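Local coordinates for Lmo1340 protein (PDB 4NLM) that is of unknown function but is a surface protein, probably a lipoprotein, built around a YqgU-like six-bladed beta propeller, at residues H229-E237 / E242-T250; D280-Y290 / E301-T310. All blocks are in the same frame, centred on the assembly; numbering follows the deposited sequence. Where two conformers were deposited one is given.

Interaction 1 (H229-E237 / E242-T250); sequences HDNVLLTIE and EKLLYDFRT
L233, T235 and E237 pair with R249, D247 and L245 through six backbone hydrogen bonds, strands 232-237 and 243-249 running antiparallel with their axes 4.7 Å apart at closest approach. They form a beta hairpin in a sheet of the family's six-bladed propeller. The face bearing L234, I236, Y246 and F248 is largely apolar, and L234 and F248 meet F284 while Y246 meets T286 of strand 284-289. With L234 CG trans to its backbone nitrogen (chi1 169°), CD1 lies over one face of the F248 ring, 4.1 Å from the centroid, a CH-pi contact; the same methyl meets the edge of the Y246 ring. I236 CD1 reaches Y246 CE2 at 3.7 Å.

The other face mixes L233 and L245 with the polar T235, E237, D247 and R249, which three waters link; R249's long extended chain carries its guanidinium to them. E237 OE2 and D247 OD2, 4.0 Å apart, share a water that donates to both and accepts from R249 NH2, probably easing their repulsion; S258 and N255 also bind the D247 carboxylate. Another accepts from T235 OG1 and donates to E237 OE2; the third joins R249 NH1 (2.8 Å) to L233 O.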
loop_
_atom_site.group_PDB
_atom_site.type_symbol
_atom_site.label_atom_id
_atom_site.label_comp_id
_atom_site.label_asym_id
_atom_site.label_seq_id
_atom_site.Cartn_x
_atom_site.Cartn_y
_atom_site.Cartn_z
ATOM N N HIS A 229 -8.398 -6.237 2.842
ATOM C CA HIS A 229 -8.219 -5.385 4.000
ATOM C C HIS A 229 -9.445 -5.508 4.866
ATOM O O HIS A 229 -10.547 -5.539 4.341
ATOM C CB HIS A 229 -7.993 -3.923 3.641
ATOM C CG HIS A 229 -7.266 -3.186 4.698
ATOM N ND1 HIS A 229 -5.925 -3.402 4.947
ATOM C CD2 HIS A 229 -7.664 -2.219 5.551
ATOM C CE1 HIS A 229 -5.539 -2.615 5.931
ATOM N NE2 HIS A 229 -6.577 -1.897 6.324
ATOM N N ASP A 230 -9.244 -5.504 6.184
ATOM C CA ASP A 230 -10.349 -5.508 7.121
ATOM C C ASP A 230 -11.440 -6.530 6.784
ATOM O O ASP A 230 -12.645 -6.249 6.828
ATOM C CB ASP A 230 -10.883 -4.091 7.257
ATOM C CG ASP A 230 -9.952 -3.175 8.045
ATOM O OD1 ASP A 230 -8.937 -3.625 8.619
ATOM O OD2 ASP A 230 -10.245 -1.962 8.090
ATOM N N ASN A 231 -10.980 -7.730 6.458
ATOM C CA ASN A 231 -11.838 -8.872 6.169
ATOM C C ASN A 231 -12.658 -8.741 4.906
ATOM O O ASN A 231 -13.630 -9.454 4.708
ATOM C CB ASN A 231 -12.753 -9.191 7.364
ATOM C CG ASN A 231 -11.976 -9.491 8.639
ATOM O OD1 ASN A 231 -12.249 -8.913 9.692
ATOM N ND2 ASN A 231 -10.987 -10.370 8.541
ATOM N N VAL A 232 -12.270 -7.814 4.041
ATOM C CA VAL A 232 -12.933 -7.631 2.754
ATOM C C VAL A 232 -11.952 -7.968 1.647
ATOM O O VAL A 232 -10.829 -7.507 1.682
ATOM C CB VAL A 232 -13.438 -6.195 2.576
ATOM C CG1 VAL A 232 -14.033 -5.980 1.185
ATOM C CG2 VAL A 232 -14.452 -5.878 3.658
ATOM N N LEU A 233 -12.399 -8.780 0.697
ATOM C CA LEU A 233 -11.656 -9.071 -0.501
ATOM C C LEU A 233 -12.239 -8.201 -1.614
ATOM O O LEU A 233 -13.426 -8.297 -1.954
ATOM C CB LEU A 233 -11.794 -10.535 -0.910
ATOM C CG LEU A 233 -11.312 -10.938 -2.296
ATOM C CD1 LEU A 233 -9.814 -10.680 -2.443
ATOM C CD2 LEU A 233 -11.605 -12.388 -2.647
ATOM N N LEU A 234 -11.397 -7.343 -2.162
ATOM C CA LEU A 234 -11.702 -6.503 -3.317
ATOM C C LEU A 234 -11.159 -7.182 -4.560
ATOM O O LEU A 234 -10.015 -7.640 -4.558
ATOM C CB LEU A 234 -11.001 -5.161 -3.190
ATOM C CG LEU A 234 -11.022 -4.291 -4.457
ATOM C CD1 LEU A 234 -12.429 -3.761 -4.703
ATOM C CD2 LEU A 234 -9.981 -3.174 -4.388
ATOM N N THR A 235 -11.985 -7.305 -5.580
ATOM C CA THR A 235 -11.529 -7.756 -6.872
ATOM C C THR A 235 -11.851 -6.698 -7.917
ATOM O O THR A 235 -12.833 -5.970 -7.807
ATOM C CB THR A 235 -12.094 -9.112 -7.309
ATOM O OG1 THR A 235 -13.503 -9.045 -7.366
ATOM C CG2 THR A 235 -11.685 -10.229 -6.346
ATOM N N ILE A 236 -11.018 -6.637 -8.948
ATOM C CA ILE A 236 -11.203 -5.722 -10.076
ATOM C C ILE A 236 -11.096 -6.555 -11.343
ATOM O O ILE A 236 -10.165 -7.348 -11.495
ATOM C CB ILE A 236 -10.144 -4.603 -10.071
ATOM C CG1 ILE A 236 -10.162 -3.826 -8.752
ATOM C CG2 ILE A 236 -10.346 -3.644 -11.232
ATOM C CD1 ILE A 236 -9.062 -2.779 -8.611
ATOM N N GLU A 237 -12.017 -6.342 -12.273
ATOM C CA GLU A 237 -12.035 -7.056 -13.517
ATOM C C GLU A 237 -12.668 -6.181 -14.603
ATOM O O GLU A 237 -13.465 -5.314 -14.313
ATOM C CB GLU A 237 -12.790 -8.387 -13.389
ATOM C CG GLU A 237 -14.283 -8.219 -13.188
ATOM C CD GLU A 237 -14.961 -9.490 -12.724
ATOM O OE1 GLU A 237 -15.390 -10.297 -13.571
ATOM O OE2 GLU A 237 -15.096 -9.644 -11.495
ATOM N N GLU A 242 -15.567 -0.932 -21.926
ATOM C CA GLU A 242 -16.008 0.389 -21.469
ATOM C C GLU A 242 -16.019 0.576 -19.956
ATOM O O GLU A 242 -16.137 1.692 -19.470
ATOM C CB GLU A 242 -17.440 0.655 -21.956
ATOM C CG GLU A 242 -17.619 0.604 -23.462
ATOM C CD GLU A 242 -16.777 1.635 -24.177
ATOM O OE1 GLU A 242 -16.390 2.638 -23.539
ATOM O OE2 GLU A 242 -16.512 1.454 -25.383
ATOM N N LYS A 243 -15.897 -0.514 -19.197
ATOM C CA LYS A 243 -16.028 -0.417 -17.742
ATOM C C LYS A 243 -15.120 -1.355 -16.970
ATOM O O LYS A 243 -14.772 -2.435 -17.455
ATOM C CB LYS A 243 -17.466 -0.766 -17.311
ATOM C CG LYS A 243 -18.541 0.117 -17.915
ATOM C CD LYS A 243 -19.946 -0.409 -17.632
ATOM C CE LYS A 243 -20.177 -1.764 -18.289
ATOM N NZ LYS A 243 -21.608 -2.204 -18.308
ATOM N N LEU A 244 -14.757 -0.918 -15.769
ATOM C CA LEU A 244 -14.108 -1.801 -14.800
ATOM C C LEU A 244 -15.085 -2.093 -13.687
ATOM O O LEU A 244 -15.804 -1.209 -13.206
ATOM C CB LEU A 244 -12.876 -1.205 -14.150
ATOM C CG LEU A 244 -11.591 -1.282 -14.938
ATOM C CD1 LEU A 244 -10.541 -0.511 -14.168
ATOM C CD2 LEU A 244 -11.171 -2.721 -15.166
ATOM N N LEU A 245 -15.082 -3.343 -13.267
ATOM C CA LEU A 245 -15.966 -3.838 -12.212
ATOM C C LEU A 245 -15.211 -4.148 -10.920
ATOM O O LEU A 245 -14.291 -4.979 -10.923
ATOM C CB LEU A 245 -16.655 -5.087 -12.724
ATOM C CG LEU A 245 -17.509 -5.867 -11.712
ATOM C CD1 LEU A 245 -18.637 -5.044 -11.133
ATOM C CD2 LEU A 245 -18.049 -7.139 -12.342
ATOM N N TYR A 246 -15.582 -3.422 -9.875
ATOM C CA TYR A 246 -15.047 -3.576 -8.529
ATOM C C TYR A 246 -16.050 -4.370 -7.715
ATOM O O TYR A 246 -17.172 -3.906 -7.500
ATOM C CB TYR A 246 -14.821 -2.224 -7.865
ATOM C CG TYR A 246 -13.771 -1.337 -8.490
ATOM C CD1 TYR A 246 -13.963 -0.731 -9.715
ATOM C CD2 TYR A 246 -12.627 -1.023 -7.809
ATOM C CE1 TYR A 246 -13.009 0.108 -10.277
ATOM C CE2 TYR A 246 -11.660 -0.211 -8.372
ATOM C CZ TYR A 246 -11.853 0.359 -9.585
ATOM O OH TYR A 246 -10.904 1.190 -10.152
ATOM N N ASP A 247 -15.674 -5.574 -7.270
ATOM C CA ASP A 247 -16.526 -6.408 -6.434
ATOM C C ASP A 247 -15.950 -6.489 -5.017
ATOM O O ASP A 247 -14.732 -6.546 -4.828
ATOM C CB ASP A 247 -16.679 -7.821 -6.992
ATOM C CG ASP A 247 -17.710 -7.936 -8.089
ATOM O OD1 ASP A 247 -18.460 -6.993 -8.342
ATOM O OD2 ASP A 247 -17.812 -9.038 -8.671
ATOM N N PHE A 248 -16.847 -6.506 -4.050
ATOM C CA PHE A 248 -16.517 -6.577 -2.639
ATOM C C PHE A 248 -17.099 -7.863 -2.087
ATOM O O PHE A 248 -18.303 -8.119 -2.213
ATOM C CB PHE A 248 -17.094 -5.355 -1.928
ATOM C CG PHE A 248 -16.540 -4.048 -2.470
ATOM C CD1 PHE A 248 -17.054 -3.466 -3.619
ATOM C CD2 PHE A 248 -15.479 -3.426 -1.826
ATOM C CE1 PHE A 248 -16.507 -2.285 -4.146
ATOM C CE2 PHE A 248 -14.954 -2.244 -2.328
ATOM C CZ PHE A 248 -15.464 -1.677 -3.485
ATOM N N ARG A 249 -16.229 -8.662 -1.484
ATOM C CA ARG A 249 -16.613 -9.942 -0.928
ATOM C C ARG A 249 -16.259 -10.075 0.544
ATOM O O ARG A 249 -15.202 -9.577 0.971
ATOM C CB ARG A 249 -15.883 -11.055 -1.688
ATOM C CG ARG A 249 -16.452 -11.391 -3.046
ATOM C CD ARG A 249 -15.662 -12.494 -3.710
ATOM N NE ARG A 249 -16.246 -12.956 -4.972
ATOM C CZ ARG A 249 -16.064 -12.362 -6.144
ATOM N NH1 ARG A 249 -15.335 -11.267 -6.225
ATOM N NH2 ARG A 249 -16.614 -12.871 -7.238
ATOM N N THR A 250 -17.113 -10.773 1.304
ATOM C CA THR A 250 -16.820 -11.041 2.711
ATOM C C THR A 250 -15.812 -12.172 2.771
ATOM O O THR A 250 -15.602 -12.857 1.772
ATOM C CB THR A 250 -18.045 -11.511 3.501
ATOM O OG1 THR A 250 -19.042 -10.491 3.500
ATOM C CG2 THR A 250 -17.651 -11.821 4.938
HETATM O O HOH W 1 -14.341 -9.447 -4.415
HETATM O O HOH W 2 -14.262 -7.824 -9.724
HETATM O O HOH W 3 -16.081 -10.932 -9.244
#

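Interaction 2 (D280-Y290 / E301-T310); sequences DKNTFLTFVPY and EYKLVKIDPT
F284, T286 and V288 form antiparallel hydrogen-bonded pairs with I307, V305 and K303 in a sheet of the propeller; the N-to-C directions of strands 284-289 and 302-308 are 148° apart. Y302 lies at one end of this ladder. Its CB touches F287 CD1 at 4.0 Å and passes close to V288 O. CG lies opposite the carbonyl carbon, beside the backbone N (chi1 -57°), which carries the ring toward P289: CD2 lies 3.8 Å from P289 N and CE2 meets P289 CG. The CD2-CE2 side of the ring thus borders the proline, without stacking on it, and its OH ends in a hydrogen bond to E264. F287 crosses Y302 at about a right angle and takes L304 CD1 over the centre of its ring, 4.0 Å from the centroid in a CH-pi contact. On the other face, V288 CG2 and T286 CG2 each pack on V305 CG2, in the conformer given, 3.7 Å away; the beta-branched valines suit an extended strand.

At the far end side chains join the hydrogen bonding. N282 ND2 binds D308 OD1 at 3.1 Å on its syn side, the amide and carboxylate planes turned 83° apart, while D308 OD1 also accepts from the backbone of N311. K281 O is gripped twice by T310, through N at 3.1 Å and through OG1 at 2.8 Å.

Strand 302-308 lies between 284-289 and 313-321; V288 and I307 pack on strand 255-266, whereas L285, F287 and L304 meet I326.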
loop_
_atom_site.group_PDB
_atom_site.type_symbol
_atom_site.label_atom_id
_atom_site.label_comp_id
_atom_site.label_asym_id
_atom_site.label_seq_id
_atom_site.Cartn_x
_atom_site.Cartn_y
_atom_site.Cartn_z
ATOM N N ASP A 280 -12.345 -0.652 4.119
ATOM C CA ASP A 280 -13.105 -1.514 4.983
ATOM C C ASP A 280 -14.539 -1.656 4.450
ATOM O O ASP A 280 -14.876 -1.121 3.405
ATOM C CB ASP A 280 -13.019 -1.036 6.436
ATOM C CG ASP A 280 -13.618 0.337 6.647
ATOM O OD1 ASP A 280 -14.681 0.618 6.088
ATOM O OD2 ASP A 280 -13.038 1.130 7.415
ATOM N N LYS A 281 -15.387 -2.359 5.189
ATOM C CA LYS A 281 -16.745 -2.635 4.745
ATOM C C LYS A 281 -17.569 -1.380 4.472
ATOM O O LYS A 281 -18.562 -1.454 3.766
ATOM C CB LYS A 281 -17.482 -3.443 5.807
ATOM C CG LYS A 281 -17.709 -2.643 7.071
ATOM C CD LYS A 281 -18.444 -3.489 8.108
ATOM C CE LYS A 281 -18.602 -2.780 9.452
ATOM N NZ LYS A 281 -19.417 -3.548 10.435
ATOM N N ASN A 282 -17.193 -0.256 5.084
ATOM C CA ASN A 282 -17.909 1.010 4.886
ATOM C C ASN A 282 -17.215 2.133 4.128
ATOM O O ASN A 282 -17.858 3.156 3.873
ATOM C CB ASN A 282 -18.326 1.578 6.241
ATOM C CG ASN A 282 -19.325 0.718 6.968
ATOM O OD1 ASN A 282 -19.101 0.234 8.076
ATOM N ND2 ASN A 282 -20.421 0.502 6.325
ATOM N N THR A 283 -15.945 1.958 3.804
ATOM C CA THR A 283 -15.203 3.034 3.151
ATOM C C THR A 283 -14.208 2.445 2.182
ATOM O O THR A 283 -13.276 1.741 2.564
ATOM C CB THR A 283 -14.452 3.944 4.170
ATOM O OG1 THR A 283 -15.366 4.502 5.136
ATOM C CG2 THR A 283 -13.736 5.074 3.483
ATOM N N PHE A 284 -14.438 2.750 0.915
ATOM C CA PHE A 284 -13.514 2.414 -0.160
ATOM C C PHE A 284 -13.356 3.682 -1.000
ATOM O O PHE A 284 -14.296 4.162 -1.614
ATOM C CB PHE A 284 -14.012 1.274 -1.009
ATOM C CG PHE A 284 -13.107 0.951 -2.158
ATOM C CD1 PHE A 284 -11.914 0.282 -1.968
ATOM C CD2 PHE A 284 -13.435 1.324 -3.439
ATOM C CE1 PHE A 284 -11.065 -0.008 -3.022
ATOM C CE2 PHE A 284 -12.587 1.025 -4.505
ATOM C CZ PHE A 284 -11.409 0.373 -4.293
ATOM N N LEU A 285 -12.162 4.239 -0.961
ATOM C CA LEU A 285 -11.846 5.483 -1.709
ATOM C C LEU A 285 -11.079 5.165 -2.956
ATOM O O LEU A 285 -10.090 4.441 -2.914
ATOM C CB LEU A 285 -10.956 6.367 -0.851
ATOM C CG LEU A 285 -11.525 6.857 0.467
ATOM C CD1 LEU A 285 -10.455 7.450 1.367
ATOM C CD2 LEU A 285 -12.597 7.871 0.201
ATOM N N THR A 286 -11.539 5.706 -4.084
ATOM C CA THR A 286 -10.844 5.482 -5.350
ATOM C C THR A 286 -11.024 6.664 -6.273
ATOM O O THR A 286 -12.046 7.358 -6.234
ATOM C CB THR A 286 -11.372 4.219 -6.071
ATOM O OG1 THR A 286 -10.613 3.942 -7.245
ATOM C CG2 THR A 286 -12.855 4.281 -6.353
ATOM N N PHE A 287 -10.041 6.864 -7.136
ATOM C CA PHE A 287 -10.226 7.738 -8.282
ATOM C C PHE A 287 -11.022 6.988 -9.339
ATOM O O PHE A 287 -10.940 5.749 -9.483
ATOM C CB PHE A 287 -8.873 8.266 -8.823
ATOM C CG PHE A 287 -8.265 9.207 -7.878
ATOM C CD1 PHE A 287 -8.701 10.531 -7.854
ATOM C CD2 PHE A 287 -7.280 8.820 -6.994
ATOM C CE1 PHE A 287 -8.198 11.402 -6.932
ATOM C CE2 PHE A 287 -6.781 9.692 -6.087
ATOM C CZ PHE A 287 -7.223 11.005 -6.068
ATOM N N VAL A 288 -11.804 7.756 -10.095
ATOM C CA VAL A 288 -12.666 7.242 -11.137
ATOM C C VAL A 288 -12.566 8.197 -12.338
ATOM O O VAL A 288 -12.700 9.382 -12.157
ATOM C CB VAL A 288 -14.134 7.175 -10.649
ATOM C CG1 VAL A 288 -15.070 6.705 -11.712
ATOM C CG2 VAL A 288 -14.268 6.241 -9.472
ATOM N N PRO A 289 -12.419 7.654 -13.549
ATOM C CA PRO A 289 -12.381 8.514 -14.721
ATOM C C PRO A 289 -13.771 8.987 -15.094
ATOM O O PRO A 289 -14.742 8.332 -14.790
ATOM C CB PRO A 289 -11.846 7.585 -15.832
ATOM C CG PRO A 289 -11.426 6.337 -15.144
ATOM C CD PRO A 289 -12.206 6.241 -13.898
ATOM N N TYR A 290 -13.835 10.090 -15.824
ATOM C CA TYR A 290 -15.098 10.605 -16.310
ATOM C C TYR A 290 -15.635 9.876 -17.533
ATOM O O TYR A 290 -16.831 9.913 -17.802
ATOM C CB TYR A 290 -14.997 12.090 -16.615
ATOM C CG TYR A 290 -14.868 12.911 -15.376
ATOM C CD1 TYR A 290 -15.943 13.043 -14.513
ATOM C CD2 TYR A 290 -13.698 13.548 -15.057
ATOM C CE1 TYR A 290 -15.837 13.781 -13.373
ATOM C CE2 TYR A 290 -13.573 14.281 -13.893
ATOM C CZ TYR A 290 -14.677 14.388 -13.040
ATOM O OH TYR A 290 -14.585 15.160 -11.915
ATOM N N GLU A 301 -8.592 14.709 -14.917
ATOM C CA GLU A 301 -9.302 13.668 -15.604
ATOM C C GLU A 301 -10.084 12.745 -14.688
ATOM O O GLU A 301 -10.736 11.851 -15.211
ATOM C CB GLU A 301 -8.232 12.932 -16.386
ATOM C CG GLU A 301 -8.520 11.706 -17.244
ATOM C CD GLU A 301 -7.234 11.212 -17.922
ATOM O OE1 GLU A 301 -7.098 10.003 -18.220
ATOM O OE2 GLU A 301 -6.318 12.035 -18.146
ATOM N N TYR A 302 -10.072 13.000 -13.374
ATOM C CA TYR A 302 -10.680 12.059 -12.412
ATOM C C TYR A 302 -11.499 12.768 -11.382
ATOM O O TYR A 302 -11.306 13.935 -11.101
ATOM C CB TYR A 302 -9.585 11.256 -11.688
ATOM C CG TYR A 302 -8.686 10.496 -12.613
ATOM C CD1 TYR A 302 -7.596 11.099 -13.169
ATOM C CD2 TYR A 302 -8.950 9.185 -12.986
ATOM C CE1 TYR A 302 -6.789 10.457 -14.081
ATOM C CE2 TYR A 302 -8.117 8.521 -13.890
ATOM C CZ TYR A 302 -7.049 9.178 -14.451
ATOM O OH TYR A 302 -6.232 8.525 -15.358
ATOM N N LYS A 303 -12.376 11.981 -10.772
ATOM C CA LYS A 303 -13.011 12.383 -9.516
ATOM C C LYS A 303 -12.605 11.382 -8.437
ATOM O O LYS A 303 -12.313 10.242 -8.711
ATOM C CB LYS A 303 -14.500 12.462 -9.609
ATOM C CG LYS A 303 -15.140 11.317 -10.271
ATOM C CD LYS A 303 -16.642 11.476 -10.170
ATOM C CE LYS A 303 -17.341 10.482 -11.043
ATOM N NZ LYS A 303 -18.819 10.734 -10.966
ATOM N N LEU A 304 -12.545 11.900 -7.229
ATOM C CA LEU A 304 -12.268 11.085 -6.049
ATOM C C LEU A 304 -13.604 10.738 -5.426
ATOM O O LEU A 304 -14.377 11.623 -5.042
ATOM C CB LEU A 304 -11.426 11.850 -5.065
ATOM C CG LEU A 304 -11.147 11.097 -3.764
ATOM C CD1 LEU A 304 -10.391 9.808 -4.009
ATOM C CD2 LEU A 304 -10.370 12.008 -2.841
ATOM N N VAL A 305 -13.878 9.450 -5.308
ATOM C CA VAL A 305 -15.127 9.049 -4.704
ATOM C C VAL A 305 -14.899 8.181 -3.497
ATOM O O VAL A 305 -13.829 7.608 -3.284
ATOM C CB VAL A 305 -16.014 8.287 -5.681
ATOM C CG1 VAL A 305 -16.246 9.109 -6.934
ATOM C CG2 VAL A 305 -15.441 6.911 -5.994
ATOM N N LYS A 306 -15.928 8.199 -2.658
ATOM C CA LYS A 306 -16.013 7.341 -1.475
ATOM C C LYS A 306 -17.215 6.421 -1.658
ATOM O O LYS A 306 -18.353 6.882 -1.849
ATOM C CB LYS A 306 -16.068 8.157 -0.179
ATOM C CG LYS A 306 -17.316 8.893 0.225
ATOM C CD LYS A 306 -17.120 9.465 1.636
ATOM C CE LYS A 306 -18.279 10.369 2.039
ATOM N NZ LYS A 306 -17.939 11.250 3.190
ATOM N N ILE A 307 -16.915 5.136 -1.657
ATOM C CA ILE A 307 -17.954 4.131 -1.756
ATOM C C ILE A 307 -18.110 3.432 -0.419
ATOM O O ILE A 307 -17.148 3.094 0.253
ATOM C CB ILE A 307 -17.523 3.084 -2.791
ATOM C CG1 ILE A 307 -17.537 3.778 -4.135
ATOM C CG2 ILE A 307 -18.398 1.829 -2.778
ATOM C CD1 ILE A 307 -16.770 2.990 -5.141
ATOM N N ASP A 308 -19.361 3.272 0.003
ATOM C CA ASP A 308 -19.684 2.501 1.193
ATOM C C ASP A 308 -20.331 1.222 0.661
ATOM O O ASP A 308 -21.507 1.204 0.324
ATOM C CB ASP A 308 -20.658 3.258 2.106
ATOM C CG ASP A 308 -21.025 2.486 3.373
ATOM O OD1 ASP A 308 -20.895 1.255 3.400
ATOM O OD2 ASP A 308 -21.498 3.142 4.305
ATOM N N PRO A 309 -19.561 0.122 0.572
ATOM C CA PRO A 309 -20.120 -1.072 -0.071
ATOM C C PRO A 309 -21.230 -1.735 0.745
ATOM O O PRO A 309 -22.105 -2.364 0.166
ATOM C CB PRO A 309 -18.923 -2.006 -0.238
ATOM C CG PRO A 309 -17.858 -1.464 0.615
ATOM C CD PRO A 309 -18.160 -0.035 0.943
ATOM N N THR A 310 -21.177 -1.611 2.073
ATOM C CA THR A 310 -22.234 -2.185 2.914
ATOM C C THR A 310 -23.552 -1.439 2.721
ATOM O O THR A 310 -24.631 -2.051 2.587
ATOM C CB THR A 310 -21.782 -2.202 4.392
ATOM O OG1 THR A 310 -20.667 -3.074 4.512
ATOM C CG2 THR A 310 -22.888 -2.707 5.354
HETATM O O HOH W 4 -11.743 11.149 -17.606
#

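From the N terminus, the chain first closes interaction 1, whose hairpin leaves only four residues between 229-237 and 242-250. It then runs out through strands 255-266 and 269-271 before interaction 2 begins, where ten residues separate 280-290 from 301-310; of these, strand 293-294 lies parallel to 255-266. The contacts are in series, neither nested nor crossed, and their centres are 12 Å apart. Their sheets nevertheless press together: F284 meets the F248 ring edge-to-face and also packs against L234, P309 lies against F248, and D280 touches D230 near the turns. Together they tie the sheet holding 232-238 and 243-249 to the one holding 284-289 and 302-308, probably as adjoining blades.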